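Local coordinates for protein transcriptional regulator (NtrC family) (Aquifex aeolicus, PDB 3DZD) that probably activates sigma54-dependent transcription as an AAA+ ATPase and response regulator of the NtrC family, captured here in an inactive state with bound ADP, at residues T158-T163 against L298-E303; L228-E233 against T270-E275. All coordinates share one frame; numbering follows the deposited sequence.

How the contacts relate
Both contacts join loops at the ends of strands in the parallel sheet of the AAA+ ATPase domain. Contact 1 sets the P-loop against the loop after strand 294-297. It is the more buried of the two, with a backbone hydrogen bond, a bridging water and L298 packed on T163 inside and a salt bridge at its margin. Contact 2, only partly buried, ties the Walker B end of strand 225-229 to the end of strand 265-270 through carboxylates that take up a hydroxyl, a backbone N-H and K272, with K324 of the second subunit at longer range. The two touch directly: G159 N probably donates a hydrogen bond to T270 O.

Contact 1: T158-T163 against L298-E303; sequences TGESGT and LPPLRE. With ADP (adenosine-5'-diphosphate), chain C.
E160 and R302 meet tip to tip where the first half of the P-loop, leaving strand 155-158 at T158, faces L298-E303. R302 offers both terminal nitrogens, NH1 to E160 OE1 and NH2 to E160 OE2, each at 3.1 Å. The carboxylate and guanidinium planes are 34° apart: OE1 is taken through its syn lone pair, OE2 from above the carboxylate plane. P300 CB lies against the rim of one guanidinium face, and N346 of helix 346-359 gives E160 OE1 a second donor. An alanine in place of E160 would remove the carboxylate that both R302 and N346 hold, and would probably loosen the tie to L298-E303 and helix 346-359.

Deeper in, L298 N donates to T158 O at 2.9 Å, almost along the carbonyl axis, and L298 CD1 packs 3.4 Å from T163 O. One water, 2.6 Å from L298 O, donates to that oxygen and accepts from E160 N. G159 lies close to L298 O, and a side chain there would run into T163 OG1.

Behind this shell, E160 to T163 form a type II turn. T163 OG1, in the crowded position (chi1 52°), closes it on E160 O at 2.8 Å, while G162 N, like K165 N further along, donates to ADP. Backbone N-H groups thus serve the nucleotide and a carboxylate the neighbouring loop and helix, linking the phosphate site to the lid domain.

Contact 2: L228-E233 against T270-E275; sequences LDEVGE and TNKNLE
Strand 265-270 ends at T270, and from there every step of T270-E275 but the exposed N273 and E275 finds something on L228-E233. T270 turns OG1 anti to its backbone N (chi1 -174°), where the hydroxyl donates to E230 OE1 at 3.1 Å and accepts from K272 N, making an ST turn. Next, N271 N gives its hydrogen to E230 OE2 at 2.8 Å. Both carboxylate oxygens are used on their syn side, so E230 is gripped like a fork by a hydroxyl and a backbone N-H; its chain gets there by bending at chi2 (41°). N271 OD1 lies 3.2 Å from E230 OE2, two acceptors side by side, and it is K324 NZ of the second subunit that hydrogen-bonds this OD1.

K272 lies over G232, its CE 4.2 Å from G232 C, then turns at chi4 so that NZ reaches E233 OE2 at 2.8 Å. The ammonium comes in from well above that carboxylate plane. A longer ion pair, 3.9 Å from K272 NZ to E230 OE1, completes a network of three charged side chains. A side chain on G232 would crowd both K272 CE and E230 OE1.

N273 stands at the N-cap of helix 274-279, its OD1 making a weak hydrogen bond to E276 N, and L274 turns back inward, CD1 touching V231 CG1 at 4.2 Å, with F283 packing on both.

D229 and E230 occupy the Walker B positions of this AAA+ family, and N271 probably that of sensor 1. With two hydrogen-bond donors, K272 at long range and a weak, long ion pair to K324 of the second subunit, E230 is likely to stay ionised, its carboxylate held in place beside the subunit interface.

Contact 1: T158-T163 against L298-E303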
ATOM      1  N   THR A 158     -26.989   2.678  -2.483  1.00 39.04           N
ATOM      2  CA  THR A 158     -27.701   3.793  -3.108  1.00 38.89           C
ATOM      3  C   THR A 158     -27.649   5.045  -2.239  1.00 39.02           C
ATOM      4  O   THR A 158     -27.707   4.984  -1.012  1.00 39.03           O
ATOM      5  CB  THR A 158     -29.188   3.450  -3.414  1.00 39.44           C
ATOM      6  OG1 THR A 158     -29.251   2.277  -4.232  1.00 39.68           O
ATOM      7  CG2 THR A 158     -29.876   4.612  -4.155  1.00 39.81           C
ATOM      8  N   GLY A 159     -27.524   6.193  -2.875  1.00 41.16           N
ATOM      9  CA  GLY A 159     -27.434   7.432  -2.132  1.00 38.71           C
ATOM     10  C   GLY A 159     -27.076   8.559  -3.057  1.00 38.70           C
ATOM     11  O   GLY A 159     -26.528   8.325  -4.132  1.00 40.78           O
ATOM     12  N   GLU A 160     -27.377   9.782  -2.638  1.00 40.20           N
ATOM     13  CA  GLU A 160     -27.013  10.960  -3.404  1.00 38.85           C
ATOM     14  C   GLU A 160     -25.502  11.148  -3.401  1.00 41.93           C
ATOM     15  O   GLU A 160     -24.778  10.475  -2.653  1.00 38.19           O
ATOM     16  CB  GLU A 160     -27.692  12.195  -2.835  1.00 40.50           C
ATOM     17  CG  GLU A 160     -29.191  12.221  -3.024  1.00 42.12           C
ATOM     18  CD  GLU A 160     -29.809  13.547  -2.602  1.00 42.26           C
ATOM     19  OE1 GLU A 160     -29.081  14.381  -2.008  1.00 39.50           O
ATOM     20  OE2 GLU A 160     -31.021  13.754  -2.870  1.00 40.53           O
ATOM     21  N   SER A 161     -25.030  12.067  -4.238  1.00 40.05           N
ATOM     22  CA  SER A 161     -23.605  12.323  -4.343  1.00 45.65           C
ATOM     23  C   SER A 161     -23.072  12.868  -3.036  1.00 41.14           C
ATOM     24  O   SER A 161     -23.737  13.667  -2.372  1.00 38.10           O
ATOM     25  CB  SER A 161     -23.318  13.301  -5.469  1.00 43.99           C
ATOM     26  OG  SER A 161     -23.788  12.785  -6.696  1.00 62.89           O
ATOM     27  N   GLY A 162     -21.875  12.422  -2.671  1.00 38.01           N
ATOM     28  CA  GLY A 162     -21.224  12.882  -1.464  1.00 37.54           C
ATOM     29  C   GLY A 162     -21.872  12.454  -0.166  1.00 37.81           C
ATOM     30  O   GLY A 162     -21.749  13.152   0.830  1.00 37.95           O
ATOM     31  N   THR A 163     -22.551  11.312  -0.150  1.00 38.01           N
ATOM     32  CA  THR A 163     -23.153  10.824   1.102  1.00 37.83           C
ATOM     33  C   THR A 163     -22.312   9.769   1.845  1.00 37.83           C
ATOM     34  O   THR A 163     -22.759   9.214   2.842  1.00 37.84           O
ATOM     35  CB  THR A 163     -24.561  10.257   0.885  1.00 37.95           C
ATOM     36  OG1 THR A 163     -24.511   9.296  -0.161  1.00 38.05           O
ATOM     37  CG2 THR A 163     -25.525  11.352   0.495  1.00 38.56           C
ATOM     38  N   LEU A 298     -28.040   5.090   1.842  1.00 39.20           N
ATOM     39  CA  LEU A 298     -27.535   6.203   2.644  1.00 38.90           C
ATOM     40  C   LEU A 298     -28.396   7.432   2.426  1.00 38.82           C
ATOM     41  O   LEU A 298     -28.485   7.929   1.314  1.00 39.09           O
ATOM     42  CB  LEU A 298     -26.092   6.560   2.258  1.00 38.24           C
ATOM     43  CG  LEU A 298     -25.057   5.445   2.311  1.00 38.44           C
ATOM     44  CD1 LEU A 298     -23.642   5.998   2.105  1.00 38.31           C
ATOM     45  CD2 LEU A 298     -25.169   4.694   3.633  1.00 38.11           C
ATOM     46  N   PRO A 299     -29.015   7.941   3.494  1.00 39.68           N
ATOM     47  CA  PRO A 299     -29.872   9.135   3.398  1.00 39.86           C
ATOM     48  C   PRO A 299     -29.072  10.411   3.100  1.00 39.98           C
ATOM     49  O   PRO A 299     -27.909  10.489   3.481  1.00 39.42           O
ATOM     50  CB  PRO A 299     -30.480   9.256   4.801  1.00 40.53           C
ATOM     51  CG  PRO A 299     -29.914   8.141   5.612  1.00 39.59           C
ATOM     52  CD  PRO A 299     -28.800   7.500   4.880  1.00 39.04           C
ATOM     53  N   PRO A 300     -29.700  11.409   2.454  1.00 39.57           N
ATOM     54  CA  PRO A 300     -29.031  12.702   2.284  1.00 39.71           C
ATOM     55  C   PRO A 300     -28.669  13.298   3.632  1.00 39.28           C
ATOM     56  O   PRO A 300     -29.272  12.966   4.661  1.00 39.43           O
ATOM     57  CB  PRO A 300     -30.091  13.570   1.606  1.00 39.79           C
ATOM     58  CG  PRO A 300     -31.086  12.617   1.038  1.00 39.76           C
ATOM     59  CD  PRO A 300     -31.070  11.419   1.919  1.00 40.07           C
ATOM     60  N   LEU A 301     -27.672  14.168   3.621  1.00 39.10           N
ATOM     61  CA  LEU A 301     -27.213  14.821   4.829  1.00 39.25           C
ATOM     62  C   LEU A 301     -28.351  15.576   5.534  1.00 39.72           C
ATOM     63  O   LEU A 301     -28.445  15.540   6.761  1.00 39.99           O
ATOM     64  CB  LEU A 301     -26.043  15.754   4.504  1.00 38.78           C
ATOM     65  CG  LEU A 301     -25.530  16.664   5.618  1.00 38.91           C
ATOM     66  CD1 LEU A 301     -25.205  15.878   6.870  1.00 38.66           C
ATOM     67  CD2 LEU A 301     -24.301  17.443   5.120  1.00 38.83           C
ATOM     68  N   ARG A 302     -29.214  16.238   4.759  1.00 40.10           N
ATOM     69  CA  ARG A 302     -30.343  16.984   5.317  1.00 40.27           C
ATOM     70  C   ARG A 302     -31.400  16.095   5.981  1.00 40.21           C
ATOM     71  O   ARG A 302     -32.347  16.603   6.586  1.00 41.49           O
ATOM     72  CB  ARG A 302     -31.011  17.842   4.239  1.00 40.19           C
ATOM     73  CG  ARG A 302     -31.714  17.027   3.187  1.00 40.75           C
ATOM     74  CD  ARG A 302     -31.968  17.810   1.928  1.00 41.31           C
ATOM     75  NE  ARG A 302     -32.578  16.994   0.877  1.00 41.57           N
ATOM     76  CZ  ARG A 302     -31.900  16.338  -0.061  1.00 41.46           C
ATOM     77  NH1 ARG A 302     -30.567  16.377  -0.094  1.00 40.34           N
ATOM     78  NH2 ARG A 302     -32.554  15.636  -0.976  1.00 41.56           N
ATOM     79  N   GLU A 303     -31.260  14.777   5.857  1.00 40.44           N
ATOM     80  CA  GLU A 303     -32.177  13.854   6.528  1.00 40.36           C
ATOM     81  C   GLU A 303     -31.563  13.286   7.794  1.00 40.32           C
ATOM     82  O   GLU A 303     -32.117  12.367   8.387  1.00 40.61           O
ATOM     83  CB  GLU A 303     -32.589  12.696   5.609  1.00 40.37           C
ATOM     84  CG  GLU A 303     -33.608  13.067   4.539  1.00 40.79           C
ATOM     85  CD  GLU A 303     -34.093  11.853   3.743  1.00 41.04           C
ATOM     86  OE1 GLU A 303     -34.207  10.738   4.321  1.00 41.11           O
ATOM     87  OE2 GLU A 303     -34.371  12.019   2.532  1.00 40.83           O
TER
HETATM   88  PB  ADP C 370     -19.693   9.516  -2.201  0.52 45.33           P
HETATM   89  O1B ADP C 370     -18.732   8.346  -2.141  0.77 43.69           O
HETATM   90  O2B ADP C 370     -19.816  10.159  -3.565  0.88 52.43           O
HETATM   91  O3B ADP C 370     -21.037   9.243  -1.597  1.00 39.04           O
HETATM   92  PA  ADP C 370     -17.643  10.712  -0.531  1.00 49.22           P
HETATM   93  O1A ADP C 370     -17.666   9.903   0.736  1.00 58.16           O
HETATM   94  O2A ADP C 370     -16.574  10.381  -1.552  1.00 57.69           O
HETATM   95  O3A ADP C 370     -19.116  10.666  -1.209  1.00 55.33           O
HETATM   96  O5' ADP C 370     -17.479  12.265  -0.143  1.00 50.97           O
HETATM   97  C5' ADP C 370     -17.557  12.688   1.212  1.00 44.76           C
HETATM   98  C4' ADP C 370     -16.253  13.288   1.700  1.00 44.12           C
HETATM   99  O4' ADP C 370     -16.425  13.509   3.094  1.00 41.32           O
HETATM  100  C3' ADP C 370     -15.135  12.269   1.623  1.00 50.68           C
HETATM  101  O3' ADP C 370     -13.882  12.955   1.711  1.00 50.81           O
HETATM  102  C2' ADP C 370     -15.255  11.444   2.876  1.00 45.50           C
HETATM  103  O2' ADP C 370     -13.923  11.208   3.338  1.00 44.81           O
HETATM  104  C1' ADP C 370     -15.946  12.382   3.844  1.00 42.19           C
HETATM  105  N9  ADP C 370     -17.101  11.738   4.504  1.00 39.98           N
HETATM  106  C8  ADP C 370     -18.253  11.390   3.901  1.00 39.52           C
HETATM  107  N7  ADP C 370     -19.127  10.854   4.773  1.00 37.07           N
HETATM  108  C5  ADP C 370     -18.529  10.855   5.977  1.00 37.10           C
HETATM  109  C6  ADP C 370     -18.902  10.412   7.337  1.00 39.84           C
HETATM  110  N6  ADP C 370     -20.121   9.858   7.578  1.00 46.23           N
HETATM  111  N1  ADP C 370     -17.998  10.589   8.319  1.00 43.68           N
HETATM  112  C2  ADP C 370     -16.796  11.144   8.075  1.00 43.39           C
HETATM  113  N3  ADP C 370     -16.384  11.562   6.865  1.00 41.99           N
HETATM  114  C4  ADP C 370     -17.196  11.444   5.797  1.00 39.30           C
HETATM  115  O   HOH W   1     -29.013   9.949  -0.271  1.00 39.07           O

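Contact 2: L228-E233 against T270-E275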
ATOM      1  N   LEU A 228     -17.184  -0.442  -7.407  1.00 37.32           N
ATOM      2  CA  LEU A 228     -17.570   0.234  -8.639  1.00 37.50           C
ATOM      3  C   LEU A 228     -18.397   1.473  -8.329  1.00 38.30           C
ATOM      4  O   LEU A 228     -19.606   1.374  -8.093  1.00 37.72           O
ATOM      5  CB  LEU A 228     -18.385  -0.711  -9.510  1.00 37.79           C
ATOM      6  CG  LEU A 228     -17.680  -2.003  -9.926  1.00 38.10           C
ATOM      7  CD1 LEU A 228     -18.647  -2.940 -10.592  1.00 38.29           C
ATOM      8  CD2 LEU A 228     -16.479  -1.699 -10.843  1.00 37.79           C
ATOM      9  N   ASP A 229     -17.756   2.636  -8.326  1.00 49.46           N
ATOM     10  CA  ASP A 229     -18.463   3.885  -8.069  1.00 53.12           C
ATOM     11  C   ASP A 229     -19.288   4.299  -9.285  1.00 62.82           C
ATOM     12  O   ASP A 229     -18.810   4.264 -10.417  1.00 64.13           O
ATOM     13  CB  ASP A 229     -17.491   4.998  -7.667  1.00 60.05           C
ATOM     14  CG  ASP A 229     -18.136   6.044  -6.754  1.00 70.56           C
ATOM     15  OD1 ASP A 229     -19.386   6.113  -6.699  1.00 72.08           O
ATOM     16  OD2 ASP A 229     -17.388   6.796  -6.086  1.00 73.28           O
ATOM     17  N   GLU A 230     -20.529   4.698  -9.024  1.00 51.16           N
ATOM     18  CA  GLU A 230     -21.528   4.999 -10.054  1.00 50.06           C
ATOM     19  C   GLU A 230     -21.577   3.996 -11.190  1.00 51.52           C
ATOM     20  O   GLU A 230     -21.419   4.348 -12.361  1.00 54.92           O
ATOM     21  CB  GLU A 230     -21.408   6.425 -10.597  1.00 61.03           C
ATOM     22  CG  GLU A 230     -22.663   6.844 -11.371  1.00 68.78           C
ATOM     23  CD  GLU A 230     -23.944   6.371 -10.696  1.00 61.83           C
ATOM     24  OE1 GLU A 230     -24.794   5.707 -11.342  1.00 47.16           O
ATOM     25  OE2 GLU A 230     -24.086   6.662  -9.493  1.00 65.20           O
ATOM     26  N   VAL A 231     -21.826   2.742 -10.832  1.00 53.73           N
ATOM     27  CA  VAL A 231     -21.922   1.666 -11.804  1.00 44.35           C
ATOM     28  C   VAL A 231     -22.950   1.986 -12.885  1.00 48.82           C
ATOM     29  O   VAL A 231     -22.875   1.451 -13.988  1.00 46.24           O
ATOM     30  CB  VAL A 231     -22.263   0.309 -11.122  1.00 47.18           C
ATOM     31  CG1 VAL A 231     -23.651   0.349 -10.482  1.00 39.03           C
ATOM     32  CG2 VAL A 231     -22.147  -0.847 -12.124  1.00 42.01           C
ATOM     33  N   GLY A 232     -23.906   2.856 -12.577  1.00 47.92           N
ATOM     34  CA  GLY A 232     -24.916   3.232 -13.557  1.00 48.50           C
ATOM     35  C   GLY A 232     -24.368   3.926 -14.801  1.00 52.84           C
ATOM     36  O   GLY A 232     -25.046   4.003 -15.824  1.00 57.20           O
ATOM     37  N   GLU A 233     -23.134   4.423 -14.722  1.00 60.26           N
ATOM     38  CA  GLU A 233     -22.519   5.141 -15.838  1.00 56.72           C
ATOM     39  C   GLU A 233     -21.738   4.253 -16.797  1.00 57.24           C
ATOM     40  O   GLU A 233     -21.038   4.757 -17.668  1.00 61.56           O
ATOM     41  CB  GLU A 233     -21.588   6.235 -15.327  1.00 56.18           C
ATOM     42  CG  GLU A 233     -22.264   7.294 -14.494  1.00 60.77           C
ATOM     43  CD  GLU A 233     -23.338   8.053 -15.251  1.00 73.28           C
ATOM     44  OE1 GLU A 233     -23.467   7.862 -16.482  1.00 70.51           O
ATOM     45  OE2 GLU A 233     -24.052   8.851 -14.604  1.00 76.83           O
ATOM     46  N   THR A 270     -24.445   3.821  -6.475  1.00 38.48           N
ATOM     47  CA  THR A 270     -25.164   4.574  -7.484  1.00 38.77           C
ATOM     48  C   THR A 270     -25.908   5.741  -6.833  1.00 39.84           C
ATOM     49  O   THR A 270     -26.277   5.678  -5.658  1.00 39.39           O
ATOM     50  CB  THR A 270     -26.154   3.656  -8.247  1.00 41.04           C
ATOM     51  OG1 THR A 270     -26.756   4.369  -9.331  1.00 49.38           O
ATOM     52  CG2 THR A 270     -27.243   3.144  -7.316  1.00 39.36           C
ATOM     53  N   ASN A 271     -26.105   6.820  -7.578  1.00 43.82           N
ATOM     54  CA  ASN A 271     -26.977   7.895  -7.112  1.00 48.57           C
ATOM     55  C   ASN A 271     -28.199   7.975  -8.006  1.00 46.72           C
ATOM     56  O   ASN A 271     -28.857   9.005  -8.080  1.00 51.01           O
ATOM     57  CB  ASN A 271     -26.245   9.239  -7.056  1.00 47.65           C
ATOM     58  CG  ASN A 271     -26.068   9.873  -8.427  1.00 55.52           C
ATOM     59  OD1 ASN A 271     -25.994   9.182  -9.440  1.00 58.69           O
ATOM     60  ND2 ASN A 271     -25.990  11.198  -8.460  1.00 48.43           N
ATOM     61  N   LYS A 272     -28.475   6.867  -8.689  1.00 45.48           N
ATOM     62  CA  LYS A 272     -29.654   6.716  -9.537  1.00 48.69           C
ATOM     63  C   LYS A 272     -30.595   5.699  -8.925  1.00 48.87           C
ATOM     64  O   LYS A 272     -30.205   4.936  -8.047  1.00 47.71           O
ATOM     65  CB  LYS A 272     -29.252   6.213 -10.921  1.00 54.33           C
ATOM     66  CG  LYS A 272     -28.210   7.059 -11.631  1.00 56.72           C
ATOM     67  CD  LYS A 272     -28.056   6.614 -13.081  1.00 57.99           C
ATOM     68  CE  LYS A 272     -26.775   7.141 -13.698  1.00 58.71           C
ATOM     69  NZ  LYS A 272     -26.544   8.567 -13.339  1.00 71.36           N
ATOM     70  N   ASN A 273     -31.839   5.680  -9.384  1.00 46.59           N
ATOM     71  CA  ASN A 273     -32.724   4.588  -9.026  1.00 49.18           C
ATOM     72  C   ASN A 273     -32.631   3.544 -10.122  1.00 52.50           C
ATOM     73  O   ASN A 273     -33.327   3.637 -11.128  1.00 54.81           O
ATOM     74  CB  ASN A 273     -34.163   5.070  -8.865  1.00 55.46           C
ATOM     75  CG  ASN A 273     -35.106   3.956  -8.468  1.00 58.28           C
ATOM     76  OD1 ASN A 273     -34.892   2.789  -8.807  1.00 58.74           O
ATOM     77  ND2 ASN A 273     -36.156   4.306  -7.741  1.00 65.80           N
ATOM     78  N   LEU A 274     -31.763   2.555  -9.927  1.00 41.28           N
ATOM     79  CA  LEU A 274     -31.422   1.632 -11.005  1.00 42.76           C
ATOM     80  C   LEU A 274     -32.588   0.812 -11.504  1.00 46.69           C
ATOM     81  O   LEU A 274     -32.611   0.418 -12.664  1.00 50.42           O
ATOM     82  CB  LEU A 274     -30.274   0.720 -10.606  1.00 41.09           C
ATOM     83  CG  LEU A 274     -28.890   1.359 -10.717  1.00 40.51           C
ATOM     84  CD1 LEU A 274     -27.844   0.332 -10.323  1.00 40.17           C
ATOM     85  CD2 LEU A 274     -28.645   1.872 -12.127  1.00 40.76           C
ATOM     86  N   GLU A 275     -33.552   0.541 -10.637  1.00 56.69           N
ATOM     87  CA  GLU A 275     -34.758  -0.137 -11.085  1.00 60.81           C
ATOM     88  C   GLU A 275     -35.454   0.668 -12.181  1.00 69.01           C
ATOM     89  O   GLU A 275     -36.067   0.099 -13.082  1.00 75.55           O
ATOM     90  CB  GLU A 275     -35.706  -0.373  -9.919  1.00 63.12           C
ATOM     91  CG  GLU A 275     -35.551  -1.728  -9.262  1.00 60.23           C
ATOM     92  CD  GLU A 275     -36.516  -1.911  -8.107  1.00 76.12           C
ATOM     93  OE1 GLU A 275     -37.408  -2.780  -8.212  1.00 82.98           O
ATOM     94  OE2 GLU A 275     -36.389  -1.170  -7.102  1.00 71.63           O
TER